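Side-chain contacts in N(2),N(2)-dimethylguanosine tRNA methyltransferase (Pyrococcus horikoshii, PDB 2DUL), which dimethylates guanine 26 of a number of tRNAs at its N2 atom, with S-adenosyl-L-methionine as the methyl donor: residues A[284-287]-A[288-292]; A[299-302]-A[303-306]; A[309-312]-A[313-317]. All coordinates share one frame; numbering follows the deposited sequence.

Contact 1: residues A[284-287]-A[288-292]; sequences EKIV and SKMVK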
ATOM      1  N   GLU A 284      -6.594 -10.515   7.926  1.00 26.47           N
ATOM      2  CA  GLU A 284      -6.610 -11.929   7.544  1.00 29.74           C
ATOM      3  C   GLU A 284      -7.763 -12.354   6.646  1.00 28.84           C
ATOM      4  O   GLU A 284      -7.542 -12.927   5.581  1.00 27.98           O
ATOM      5  CB  GLU A 284      -6.626 -12.818   8.788  1.00 33.22           C
ATOM      6  CG  GLU A 284      -5.311 -12.909   9.521  1.00 40.71           C
ATOM      7  CD  GLU A 284      -5.379 -13.881  10.683  1.00 45.00           C
ATOM      8  OE1 GLU A 284      -5.737 -15.057  10.450  1.00 47.31           O
ATOM      9  OE2 GLU A 284      -5.074 -13.471  11.825  1.00 48.13           O
ATOM     10  N   LYS A 285      -8.988 -12.095   7.093  1.00 29.83           N
ATOM     11  CA  LYS A 285     -10.189 -12.460   6.339  1.00 32.38           C
ATOM     12  C   LYS A 285     -10.167 -11.944   4.904  1.00 31.10           C
ATOM     13  O   LYS A 285     -10.264 -12.715   3.952  1.00 30.79           O
ATOM     14  CB  LYS A 285     -11.443 -11.904   7.024  1.00 36.09           C
ATOM     15  CG  LYS A 285     -11.685 -12.397   8.441  1.00 42.58           C
ATOM     16  CD  LYS A 285     -12.895 -11.700   9.078  1.00 45.37           C
ATOM     17  CE  LYS A 285     -12.649 -10.205   9.335  1.00 47.60           C
ATOM     18  NZ  LYS A 285     -12.486  -9.380   8.092  1.00 45.62           N
ATOM     19  N   ILE A 286     -10.047 -10.627   4.763  1.00 28.80           N
ATOM     20  CA  ILE A 286     -10.043  -9.981   3.458  1.00 26.61           C
ATOM     21  C   ILE A 286      -8.979 -10.529   2.515  1.00 25.88           C
ATOM     22  O   ILE A 286      -9.273 -10.865   1.367  1.00 24.28           O
ATOM     23  CB  ILE A 286      -9.866  -8.452   3.619  1.00 28.28           C
ATOM     24  CG1 ILE A 286     -11.048  -7.889   4.411  1.00 28.93           C
ATOM     25  CG2 ILE A 286      -9.767  -7.784   2.253  1.00 26.65           C
ATOM     26  CD1 ILE A 286     -10.942  -6.411   4.725  1.00 32.29           C
ATOM     27  N   VAL A 287      -7.745 -10.632   2.996  1.00 24.95           N
ATOM     28  CA  VAL A 287      -6.664 -11.139   2.155  1.00 24.52           C
ATOM     29  C   VAL A 287      -6.916 -12.589   1.737  1.00 27.37           C
ATOM     30  O   VAL A 287      -6.535 -13.004   0.639  1.00 25.91           O
ATOM     31  CB  VAL A 287      -5.309 -11.020   2.874  1.00 23.61           C
ATOM     32  CG1 VAL A 287      -4.232 -11.754   2.090  1.00 22.12           C
ATOM     33  CG2 VAL A 287      -4.939  -9.537   3.018  1.00 21.67           C
ATOM     34  N   SER A 288      -7.560 -13.358   2.611  1.00 27.24           N
ATOM     35  CA  SER A 288      -7.869 -14.747   2.292  1.00 29.36           C
ATOM     36  C   SER A 288      -8.872 -14.702   1.140  1.00 29.01           C
ATOM     37  O   SER A 288      -8.733 -15.423   0.151  1.00 29.02           O
ATOM     38  CB  SER A 288      -8.476 -15.455   3.508  1.00 31.47           C
ATOM     39  OG  SER A 288      -8.680 -16.833   3.249  1.00 35.02           O
ATOM     40  N   LYS A 289      -9.872 -13.833   1.268  1.00 29.20           N
ATOM     41  CA  LYS A 289     -10.885 -13.673   0.227  1.00 29.03           C
ATOM     42  C   LYS A 289     -10.264 -13.178  -1.076  1.00 28.47           C
ATOM     43  O   LYS A 289     -10.703 -13.555  -2.162  1.00 29.52           O
ATOM     44  CB  LYS A 289     -11.963 -12.679   0.662  1.00 29.62           C
ATOM     45  CG  LYS A 289     -12.941 -13.195   1.703  1.00 32.71           C
ATOM     46  CD  LYS A 289     -14.143 -12.265   1.805  1.00 34.78           C
ATOM     47  CE  LYS A 289     -15.206 -12.799   2.753  1.00 36.90           C
ATOM     48  NZ  LYS A 289     -14.723 -12.865   4.157  1.00 39.83           N
ATOM     49  N   MET A 290      -9.251 -12.322  -0.963  1.00 26.55           N
ATOM     50  CA  MET A 290      -8.575 -11.773  -2.134  1.00 26.27           C
ATOM     51  C   MET A 290      -7.911 -12.855  -2.981  1.00 27.25           C
ATOM     52  O   MET A 290      -7.963 -12.809  -4.212  1.00 28.14           O
ATOM     53  CB  MET A 290      -7.531 -10.736  -1.703  1.00 26.43           C
ATOM     54  CG  MET A 290      -8.135  -9.430  -1.206  1.00 26.16           C
ATOM     55  SD  MET A 290      -6.875  -8.205  -0.772  1.00 24.44           S
ATOM     56  CE  MET A 290      -6.241  -7.733  -2.410  1.00 24.49           C
ATOM     57  N   VAL A 291      -7.282 -13.826  -2.329  1.00 27.66           N
ATOM     58  CA  VAL A 291      -6.629 -14.910  -3.056  1.00 28.46           C
ATOM     59  C   VAL A 291      -7.666 -15.635  -3.907  1.00 29.15           C
ATOM     60  O   VAL A 291      -7.427 -15.936  -5.077  1.00 29.16           O
ATOM     61  CB  VAL A 291      -5.973 -15.927  -2.090  1.00 29.84           C
ATOM     62  CG1 VAL A 291      -5.479 -17.146  -2.868  1.00 31.27           C
ATOM     63  CG2 VAL A 291      -4.809 -15.273  -1.364  1.00 27.87           C
ATOM     64  N   LYS A 292      -8.824 -15.891  -3.307  1.00 29.49           N
ATOM     65  CA  LYS A 292      -9.916 -16.591  -3.975  1.00 32.32           C
ATOM     66  C   LYS A 292     -10.514 -15.748  -5.098  1.00 32.93           C
ATOM     67  O   LYS A 292     -10.761 -16.247  -6.199  1.00 32.92           O
ATOM     68  CB  LYS A 292     -10.989 -16.953  -2.942  1.00 34.68           C
ATOM     69  CG  LYS A 292     -12.093 -17.876  -3.440  1.00 40.03           C
ATOM     70  CD  LYS A 292     -13.177 -17.119  -4.184  1.00 42.90           C
ATOM     71  CE  LYS A 292     -14.368 -18.017  -4.469  1.00 44.10           C
ATOM     72  NZ  LYS A 292     -15.471 -17.259  -5.125  1.00 46.23           N
TER
HETATM   73  O   HOH W   1     -13.884  -9.900   5.680  1.00 53.61           O
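Four backbone hydrogen bonds carry 284-287 into 288-292. S288 N binds E284 O, K289 N binds K285 O, M290 N binds I286 O at 2.7 Å, and V291 N binds V287 O at 3.2 Å.

The polar side-chain link is a shared water. K285 NZ donates to it at 2.8 Å, and K289 NZ, brought round by a bend at its last torsion (chi4 65°), reaches the same oxygen in a weak bond of 3.4 Å. The two ammonium groups stay 5.7 Å apart, NZ to NZ, and K285 NZ also forms a salt bridge with D283, which probably offsets part of their repulsion.

Apolar contact is looser. I286 CG2 meets M290 CG at 4.2 Å, the two side chains crossing at a slant, and M290 SD lies 4.5 Å from V287 CG2. I286 and M290 also touch L42 of helix 33-46, and V287 and M290 touch L219 of strand 213-223. This is the i to i+3 and i to i+4 spacing of an amphipathic alpha-helix, lysines on the solvent side and apolar residues against the body of the class I-like methyltransferase chain.

Contact 2: residues A[299-302]-A[303-306]; sequences LARK and KQAL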
ATOM      1  N   LEU A 299      -7.194 -11.320 -14.834  1.00 40.88           N
ATOM      2  CA  LEU A 299      -6.398 -10.141 -14.517  1.00 38.90           C
ATOM      3  C   LEU A 299      -5.331  -9.892 -15.568  1.00 38.69           C
ATOM      4  O   LEU A 299      -5.137 -10.708 -16.464  1.00 39.63           O
ATOM      5  CB  LEU A 299      -5.743 -10.315 -13.145  1.00 38.51           C
ATOM      6  CG  LEU A 299      -6.700 -10.469 -11.959  1.00 36.84           C
ATOM      7  CD1 LEU A 299      -5.910 -10.808 -10.703  1.00 37.39           C
ATOM      8  CD2 LEU A 299      -7.494  -9.185 -11.769  1.00 35.75           C
ATOM      9  N   ALA A 300      -4.643  -8.760 -15.454  1.00 36.88           N
ATOM     10  CA  ALA A 300      -3.592  -8.401 -16.400  1.00 37.22           C
ATOM     11  C   ALA A 300      -2.329  -9.227 -16.168  1.00 37.56           C
ATOM     12  O   ALA A 300      -1.653  -9.624 -17.115  1.00 38.24           O
ATOM     13  CB  ALA A 300      -3.270  -6.918 -16.278  1.00 35.91           C
ATOM     14  N   ARG A 301      -2.018  -9.474 -14.899  1.00 36.94           N
ATOM     15  CA  ARG A 301      -0.840 -10.248 -14.512  1.00 36.21           C
ATOM     16  C   ARG A 301      -1.282 -11.236 -13.437  1.00 36.15           C
ATOM     17  O   ARG A 301      -0.738 -11.254 -12.332  1.00 35.77           O
ATOM     18  CB  ARG A 301       0.232  -9.317 -13.942  1.00 35.88           C
ATOM     19  CG  ARG A 301       0.577  -8.130 -14.830  1.00 38.23           C
ATOM     20  CD  ARG A 301       1.405  -8.544 -16.041  1.00 38.88           C
ATOM     21  NE  ARG A 301       1.722  -7.397 -16.888  1.00 40.06           N
ATOM     22  CZ  ARG A 301       0.868  -6.836 -17.737  1.00 39.56           C
ATOM     23  NH1 ARG A 301       1.244  -5.791 -18.461  1.00 39.77           N
ATOM     24  NH2 ARG A 301      -0.357  -7.329 -17.876  1.00 41.51           N
ATOM     25  N   LYS A 302      -2.272 -12.056 -13.776  1.00 36.33           N
ATOM     26  CA  LYS A 302      -2.834 -13.029 -12.846  1.00 37.35           C
ATOM     27  C   LYS A 302      -1.804 -13.894 -12.117  1.00 38.16           C
ATOM     28  O   LYS A 302      -1.875 -14.057 -10.897  1.00 36.91           O
ATOM     29  CB  LYS A 302      -3.844 -13.919 -13.576  1.00 37.92           C
ATOM     30  CG  LYS A 302      -4.717 -14.744 -12.642  1.00 40.47           C
ATOM     31  CD  LYS A 302      -5.915 -15.337 -13.366  1.00 41.27           C
ATOM     32  CE  LYS A 302      -6.833 -16.072 -12.399  1.00 42.32           C
ATOM     33  NZ  LYS A 302      -8.097 -16.514 -13.054  1.00 40.99           N
ATOM     34  N   LYS A 303      -0.852 -14.446 -12.859  1.00 37.75           N
ATOM     35  CA  LYS A 303       0.179 -15.293 -12.268  1.00 38.13           C
ATOM     36  C   LYS A 303       0.956 -14.569 -11.169  1.00 36.77           C
ATOM     37  O   LYS A 303       1.191 -15.126 -10.098  1.00 36.48           O
ATOM     38  CB  LYS A 303       1.151 -15.783 -13.347  1.00 38.78           C
ATOM     39  CG  LYS A 303       1.846 -14.669 -14.112  1.00 41.28           C
ATOM     40  CD  LYS A 303       0.852 -13.813 -14.890  1.00 41.32           C
ATOM     41  CE  LYS A 303       1.542 -12.626 -15.515  1.00 41.75           C
ATOM     42  NZ  LYS A 303       2.228 -11.829 -14.475  1.00 41.27           N
ATOM     43  N   GLN A 304       1.352 -13.330 -11.434  1.00 36.20           N
ATOM     44  CA  GLN A 304       2.100 -12.555 -10.452  1.00 36.28           C
ATOM     45  C   GLN A 304       1.210 -12.118  -9.290  1.00 35.36           C
ATOM     46  O   GLN A 304       1.662 -12.044  -8.148  1.00 33.60           O
ATOM     47  CB  GLN A 304       2.733 -11.330 -11.109  1.00 38.18           C
ATOM     48  CG  GLN A 304       3.831 -11.669 -12.099  1.00 42.93           C
ATOM     49  CD  GLN A 304       4.490 -10.435 -12.679  1.00 46.55           C
ATOM     50  OE1 GLN A 304       3.854  -9.645 -13.376  1.00 50.71           O
ATOM     51  NE2 GLN A 304       5.772 -10.258 -12.384  1.00 49.40           N
ATOM     52  N   ALA A 305      -0.054 -11.836  -9.589  1.00 33.34           N
ATOM     53  CA  ALA A 305      -1.001 -11.416  -8.564  1.00 34.15           C
ATOM     54  C   ALA A 305      -1.224 -12.526  -7.541  1.00 33.44           C
ATOM     55  O   ALA A 305      -1.138 -12.297  -6.335  1.00 33.20           O
ATOM     56  CB  ALA A 305      -2.324 -11.024  -9.204  1.00 33.25           C
ATOM     57  N   LEU A 306      -1.519 -13.728  -8.030  1.00 33.05           N
ATOM     58  CA  LEU A 306      -1.754 -14.869  -7.157  1.00 33.42           C
ATOM     59  C   LEU A 306      -0.525 -15.205  -6.327  1.00 32.58           C
ATOM     60  O   LEU A 306      -0.638 -15.536  -5.150  1.00 32.37           O
ATOM     61  CB  LEU A 306      -2.167 -16.094  -7.977  1.00 35.62           C
ATOM     62  CG  LEU A 306      -3.538 -16.058  -8.653  1.00 37.42           C
ATOM     63  CD1 LEU A 306      -3.729 -17.320  -9.483  1.00 39.29           C
ATOM     64  CD2 LEU A 306      -4.628 -15.938  -7.596  1.00 37.45           C
TER
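K303 and Q304 both run alongside R301, pointing the same way, and put their polar ends against its aliphatic part. K303 NZ lies 3.3 Å from R301 CB, and Q304 OE1 is 3.7 Å from the same CB and 3.8 Å from R301 CD. K303 gets there by folding back: its CG sits between the backbone N and the carbonyl carbon (chi1 58°), and further bends at chi2 and chi4 lay CE over R301 CA. The Q304 amide and R301 guanidinium planes are nearly parallel (8°) but not stacked; the contact is Q304 OE1 against the R301 methylenes. R301 NH2 returns to A300 O at 2.7 Å, within its guanidinium plane but from above the carbonyl plane.

Behind these groups, L299 CD1 rests on A305 CB at 3.9 Å, and L306 CD1 lies beside K302 CG at 4.2 Å. K302 NZ is held by E295 O and L297 O.

Backbone bonds set the turn: A305 N to R301 O at 2.9 Å and L306 N to K302 O. D37 of helix 33-46 accepts from the N-H groups of A300 and R301, fixing the approach to the turn. R301 is the N-cap residue of helix 302-314, and its carbonyl accepts the bond from A305 N.

Contact 3: residues A[309-312]-A[313-317]; sequences LKMI and DQELD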
ATOM      1  N   LEU A 309      -0.266 -12.452  -3.546  1.00 23.96           N
ATOM      2  CA  LEU A 309      -1.366 -12.592  -2.599  1.00 25.08           C
ATOM      3  C   LEU A 309      -1.278 -13.878  -1.765  1.00 24.97           C
ATOM      4  O   LEU A 309      -1.648 -13.887  -0.592  1.00 23.44           O
ATOM      5  CB  LEU A 309      -2.707 -12.527  -3.344  1.00 23.61           C
ATOM      6  CG  LEU A 309      -3.069 -11.168  -3.970  1.00 26.42           C
ATOM      7  CD1 LEU A 309      -4.355 -11.282  -4.786  1.00 24.60           C
ATOM      8  CD2 LEU A 309      -3.236 -10.127  -2.874  1.00 26.36           C
ATOM      9  N   LYS A 310      -0.787 -14.961  -2.361  1.00 25.80           N
ATOM     10  CA  LYS A 310      -0.667 -16.216  -1.626  1.00 27.28           C
ATOM     11  C   LYS A 310       0.452 -16.115  -0.599  1.00 27.12           C
ATOM     12  O   LYS A 310       0.344 -16.658   0.502  1.00 25.40           O
ATOM     13  CB  LYS A 310      -0.404 -17.384  -2.584  1.00 29.03           C
ATOM     14  CG  LYS A 310      -1.609 -17.761  -3.434  1.00 32.04           C
ATOM     15  CD  LYS A 310      -1.294 -18.892  -4.404  1.00 35.24           C
ATOM     16  CE  LYS A 310      -2.529 -19.270  -5.214  1.00 37.43           C
ATOM     17  NZ  LYS A 310      -2.240 -20.333  -6.219  1.00 40.39           N
ATOM     18  N   MET A 311       1.525 -15.419  -0.963  1.00 27.65           N
ATOM     19  CA  MET A 311       2.647 -15.234  -0.054  1.00 29.92           C
ATOM     20  C   MET A 311       2.175 -14.436   1.162  1.00 29.40           C
ATOM     21  O   MET A 311       2.432 -14.816   2.302  1.00 28.75           O
ATOM     22  CB  MET A 311       3.785 -14.486  -0.760  1.00 33.29           C
ATOM     23  CG  MET A 311       4.896 -14.015   0.168  1.00 37.85           C
ATOM     24  SD  MET A 311       5.698 -15.357   1.075  1.00 43.56           S
ATOM     25  CE  MET A 311       7.087 -15.694  -0.017  1.00 42.01           C
ATOM     26  N   ILE A 312       1.472 -13.334   0.911  1.00 27.05           N
ATOM     27  CA  ILE A 312       0.975 -12.483   1.985  1.00 24.94           C
ATOM     28  C   ILE A 312      -0.111 -13.185   2.799  1.00 25.21           C
ATOM     29  O   ILE A 312      -0.189 -13.028   4.019  1.00 24.49           O
ATOM     30  CB  ILE A 312       0.422 -11.152   1.417  1.00 24.02           C
ATOM     31  CG1 ILE A 312       1.561 -10.366   0.765  1.00 23.95           C
ATOM     32  CG2 ILE A 312      -0.220 -10.324   2.527  1.00 23.54           C
ATOM     33  CD1 ILE A 312       1.119  -9.094   0.068  1.00 24.94           C
ATOM     34  N   ASP A 313      -0.943 -13.967   2.122  1.00 25.06           N
ATOM     35  CA  ASP A 313      -2.016 -14.686   2.792  1.00 26.54           C
ATOM     36  C   ASP A 313      -1.466 -15.699   3.801  1.00 26.14           C
ATOM     37  O   ASP A 313      -2.012 -15.856   4.891  1.00 28.45           O
ATOM     38  CB  ASP A 313      -2.894 -15.392   1.751  1.00 28.29           C
ATOM     39  CG  ASP A 313      -4.019 -16.198   2.375  1.00 30.70           C
ATOM     40  OD1 ASP A 313      -4.740 -15.654   3.238  1.00 31.05           O
ATOM     41  OD2 ASP A 313      -4.186 -17.377   1.994  1.00 34.11           O
ATOM     42  N   GLN A 314      -0.377 -16.374   3.455  1.00 26.51           N
ATOM     43  CA  GLN A 314       0.197 -17.367   4.362  1.00 27.89           C
ATOM     44  C   GLN A 314       1.250 -16.771   5.292  1.00 26.71           C
ATOM     45  O   GLN A 314       1.706 -17.419   6.236  1.00 25.67           O
ATOM     46  CB  GLN A 314       0.800 -18.521   3.559  1.00 31.75           C
ATOM     47  CG  GLN A 314       2.056 -18.160   2.800  1.00 37.27           C
ATOM     48  CD  GLN A 314       3.274 -18.902   3.319  1.00 42.13           C
ATOM     49  OE1 GLN A 314       3.572 -18.874   4.515  1.00 42.87           O
ATOM     50  NE2 GLN A 314       3.993 -19.565   2.415  1.00 45.79           N
ATOM     51  N   GLU A 315       1.625 -15.526   5.030  1.00 24.10           N
ATOM     52  CA  GLU A 315       2.631 -14.854   5.843  1.00 24.65           C
ATOM     53  C   GLU A 315       2.120 -14.542   7.248  1.00 23.80           C
ATOM     54  O   GLU A 315       1.009 -14.041   7.424  1.00 23.12           O
ATOM     55  CB  GLU A 315       3.062 -13.557   5.150  1.00 25.64           C
ATOM     56  CG  GLU A 315       4.275 -12.887   5.759  1.00 27.28           C
ATOM     57  CD  GLU A 315       4.783 -11.741   4.901  1.00 28.79           C
ATOM     58  OE1 GLU A 315       4.791 -11.894   3.658  1.00 26.95           O
ATOM     59  OE2 GLU A 315       5.185 -10.700   5.465  1.00 26.74           O
ATOM     60  N   LEU A 316       2.935 -14.857   8.249  1.00 23.23           N
ATOM     61  CA  LEU A 316       2.581 -14.585   9.632  1.00 23.34           C
ATOM     62  C   LEU A 316       2.547 -13.064   9.787  1.00 24.85           C
ATOM     63  O   LEU A 316       3.472 -12.376   9.360  1.00 24.26           O
ATOM     64  CB  LEU A 316       3.640 -15.187  10.563  1.00 24.92           C
ATOM     65  CG  LEU A 316       3.484 -14.979  12.066  1.00 26.42           C
ATOM     66  CD1 LEU A 316       2.188 -15.650  12.534  1.00 28.13           C
ATOM     67  CD2 LEU A 316       4.701 -15.562  12.798  1.00 27.21           C
ATOM     68  N   ASP A 317       1.481 -12.534  10.379  1.00 23.86           N
ATOM     69  CA  ASP A 317       1.383 -11.091  10.570  1.00 23.82           C
ATOM     70  C   ASP A 317       1.876 -10.768  11.971  1.00 23.46           C
ATOM     71  O   ASP A 317       1.139 -10.880  12.955  1.00 22.46           O
ATOM     72  CB  ASP A 317      -0.061 -10.615  10.391  1.00 23.66           C
ATOM     73  CG  ASP A 317      -0.165  -9.099  10.221  1.00 25.43           C
ATOM     74  OD1 ASP A 317       0.874  -8.405  10.287  1.00 25.29           O
ATOM     75  OD2 ASP A 317      -1.291  -8.601  10.023  1.00 24.47           O
TER
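D313 N binds L309 O at 2.8 Å and Q314 N binds K310 O at 3.1 Å in the final turn of helix 302-314. E315 N then makes a weak bond of 3.2 Å to I312 O, at an N-H...O angle of 135°, as the chain leaves helical geometry. K282 NZ donates to both I312 O and E315 O, tying the two sides of this exit together.

The carboxylate of the buried residue E315 is gripped from outside the turn: OE1 accepts from H356 N, and OE2 pairs with T355 OG1. OE2 also binds a glycerol molecule, probably from the crystallisation liquor. With CG anti to the backbone N (chi1 -170°) and the chain extended beyond it, E315 is carried obliquely across M311, OE1 approaching M311 CG at 4.1 Å.

Closer to the backbone, carbon atoms pack on carbonyl oxygens. D313 CB sits 3.1 Å from L309 O. Q314 CG touches two such oxygens, K310 O at 3.2 Å and M311 O at 3.4 Å, because its first torsion (70°) turns it back over the preceding turn. M311 and I312 both rest on H356 in a neighbouring loop. The geometry is that of a helix C-terminus, where helix 302-314 passes into an extended segment joined to the 352-357 region.

How the contacts relate
Contacts 1, 2 and 3 follow in series along a helical hairpin: contact 1 lies on helix 284-295, contact 2 at the start of helix 302-314 and contact 3 at its end. Contacts 1 and 3, with centres 10 Å apart, pack directly: S288 CA meets D313 OD1 at 3.4 Å, and V291 CG2 meets L309 O at 3.5 Å. Contact 2 touches contact 1 through L306 CD2 and V291 O at 3.8 Å, but meets contact 3 only along the chain. Of the three, contact 2 comes nearest R36, a predicted S-adenosyl-L-methionine-binding residue: about 7 Å from the R301 side chain, against about 11 Å from M290 and 12 Å from L309.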